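Local coordinates for protein lipid binding hydrolase (Escherichia coli, PDB 2IF6) that probably acts as a hydrolase of the permuted papain-like amidase family, although its substrate and precise reaction remain to be established, at residues T34-M39 and K118-A123. Sequence-based numbering, arbitrary orientation.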
loop_
_atom_site.group_PDB
_atom_site.type_symbol
_atom_site.label_atom_id
_atom_site.label_comp_id
_atom_site.label_asym_id
_atom_site.label_seq_id
_atom_site.Cartn_x
_atom_site.Cartn_y
_atom_site.Cartn_z
ATOM N N THR A 34 0.955 -2.894 1.551
ATOM C CA THR A 34 1.699 -2.557 0.321
ATOM C C THR A 34 2.856 -1.616 0.677
ATOM O O THR A 34 2.832 -0.948 1.726
ATOM C CB THR A 34 0.747 -1.967 -0.764
ATOM O OG1 THR A 34 1.424 -1.809 -2.016
ATOM C CG2 THR A 34 0.205 -0.639 -0.342
ATOM N N GLY A 35 3.896 -1.625 -0.143
ATOM C CA GLY A 35 4.967 -0.630 -0.021
ATOM C C GLY A 35 5.577 -0.435 -1.398
ATOM O O GLY A 35 5.146 -1.092 -2.381
ATOM N N MET A 36 6.561 0.456 -1.484
ATOM C CA MET A 36 7.179 0.767 -2.784
ATOM C C MET A 36 8.662 0.556 -2.651
ATOM O O MET A 36 9.282 1.006 -1.653
ATOM C CB MET A 36 6.885 2.222 -3.195
ATOM C CG MET A 36 7.504 2.742 -4.583
ATOM S SD MET A 36 7.285 4.538 -4.753
ATOM C CE MET A 36 8.699 5.174 -3.779
ATOM N N LEU A 37 9.237 -0.120 -3.636
ATOM C CA LEU A 37 10.677 -0.402 -3.647
ATOM C C LEU A 37 11.436 0.927 -3.806
ATOM O O LEU A 37 11.019 1.788 -4.584
ATOM C CB LEU A 37 11.048 -1.362 -4.778
ATOM C CG LEU A 37 11.009 -2.893 -4.573
ATOM C CD1 LEU A 37 12.130 -3.323 -3.665
ATOM C CD2 LEU A 37 9.642 -3.351 -4.048
ATOM N N VAL A 38 12.505 1.094 -3.010
ATOM C CA VAL A 38 13.492 2.171 -3.225
ATOM C C VAL A 38 14.884 1.513 -3.150
ATOM O O VAL A 38 15.220 0.864 -2.135
ATOM C CB VAL A 38 13.367 3.344 -2.235
ATOM C CG1 VAL A 38 14.486 4.371 -2.471
ATOM C CG2 VAL A 38 12.044 4.030 -2.396
ATOM N N MET A 39 15.647 1.620 -4.237
ATOM C CA MET A 39 17.032 1.165 -4.265
ATOM C C MET A 39 17.907 2.223 -3.603
ATOM O O MET A 39 17.961 3.381 -4.027
ATOM C CB MET A 39 17.503 0.819 -5.689
ATOM C CG MET A 39 16.545 -0.085 -6.454
ATOM S SD MET A 39 16.047 -1.628 -5.616
ATOM C CE MET A 39 17.575 -2.504 -5.683
ATOM N N LYS A 118 0.070 8.599 -2.869
ATOM C CA LYS A 118 0.450 10.019 -2.778
ATOM C C LYS A 118 1.843 10.305 -3.349
ATOM O O LYS A 118 2.079 11.357 -3.970
ATOM C CB LYS A 118 0.307 10.559 -1.364
ATOM C CG LYS A 118 -1.140 10.844 -0.999
ATOM C CD LYS A 118 -1.296 11.220 0.450
ATOM C CE LYS A 118 -2.764 11.648 0.734
ATOM N NZ LYS A 118 -3.026 12.042 2.138
ATOM N N VAL A 119 2.756 9.357 -3.198
ATOM C CA VAL A 119 4.105 9.524 -3.746
ATOM C C VAL A 119 4.060 9.528 -5.291
ATOM O O VAL A 119 4.654 10.393 -5.933
ATOM C CB VAL A 119 5.099 8.478 -3.183
ATOM C CG1 VAL A 119 6.392 8.469 -4.036
ATOM C CG2 VAL A 119 5.411 8.780 -1.672
ATOM N N TYR A 120 3.312 8.604 -5.888
ATOM C CA TYR A 120 3.239 8.543 -7.356
ATOM C C TYR A 120 2.596 9.800 -7.900
ATOM O O TYR A 120 3.001 10.326 -8.951
ATOM C CB TYR A 120 2.464 7.309 -7.830
ATOM C CG TYR A 120 3.383 6.196 -8.256
ATOM C CD1 TYR A 120 3.921 5.306 -7.325
ATOM C CD2 TYR A 120 3.770 6.069 -9.581
ATOM C CE1 TYR A 120 4.792 4.282 -7.736
ATOM C CE2 TYR A 120 4.652 5.079 -9.995
ATOM C CZ TYR A 120 5.158 4.182 -9.066
ATOM O OH TYR A 120 5.989 3.175 -9.491
ATOM N N GLN A 121 1.591 10.274 -7.182
ATOM C CA GLN A 121 0.817 11.408 -7.660
ATOM C C GLN A 121 1.700 12.635 -7.583
ATOM O O GLN A 121 1.778 13.409 -8.520
ATOM C CB GLN A 121 -0.466 11.563 -6.837
ATOM C CG GLN A 121 -1.013 13.024 -6.663
ATOM C CD GLN A 121 -1.414 13.692 -7.955
ATOM O OE1 GLN A 121 -1.318 14.929 -8.086
ATOM N NE2 GLN A 121 -1.867 12.901 -8.920
ATOM N N ASN A 122 2.385 12.804 -6.460
ATOM C CA ASN A 122 3.167 14.010 -6.267
ATOM C C ASN A 122 4.486 14.036 -7.027
ATOM O O ASN A 122 4.930 15.096 -7.441
ATOM C CB ASN A 122 3.335 14.312 -4.784
ATOM C CG ASN A 122 2.053 14.878 -4.180
ATOM O OD1 ASN A 122 1.596 15.952 -4.584
ATOM N ND2 ASN A 122 1.435 14.134 -3.271
ATOM N N ALA A 123 5.068 12.870 -7.274
ATOM C CA ALA A 123 6.323 12.804 -8.016
ATOM C C ALA A 123 6.141 12.837 -9.549
ATOM O O ALA A 123 6.878 13.554 -10.252
ATOM C CB ALA A 123 7.140 11.591 -7.598
#
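Met36 of the sheet strand 33-40 meets Val119 and Tyr120 of helix 112-124, packing helix against antiparallel sheet in the buried interior of a permuted papain-like fold. The Met-aromatic contact comes first: SD of Met36 lies 3.9 Å from CE1 of Tyr120 and approaches the ring obliquely, 59° off its normal. CG1 of Val119 makes the apolar contact, touching both SD (4.1 Å) and CE (4.0 Å) of Met36. Met36 runs extended from the strand, CG anti to the backbone N (chi1 179°), and bends at chi3 (82°), so that the SD-CE bond passes across CG1 of Val119 rather than pointing at it. Leu87 of helix 81-91 touches both Val119 and Tyr120, and Phe47 of the adjacent strand 43-49 also packs on Val119. Away from this junction, Tyr120 OH is hydrogen-bonded to the backbone O of Gly8, which ties down the far end of the ring. A possible Cys-His-Glu triad, in keeping with the papain-like family, sits close by but makes no contact with Met36. Within the helix, Lys118 O accepts both Asn122 N and Asn122 ND2, the latter through a bent 2.9 Å bond whose donor is tilted from the carbonyl plane.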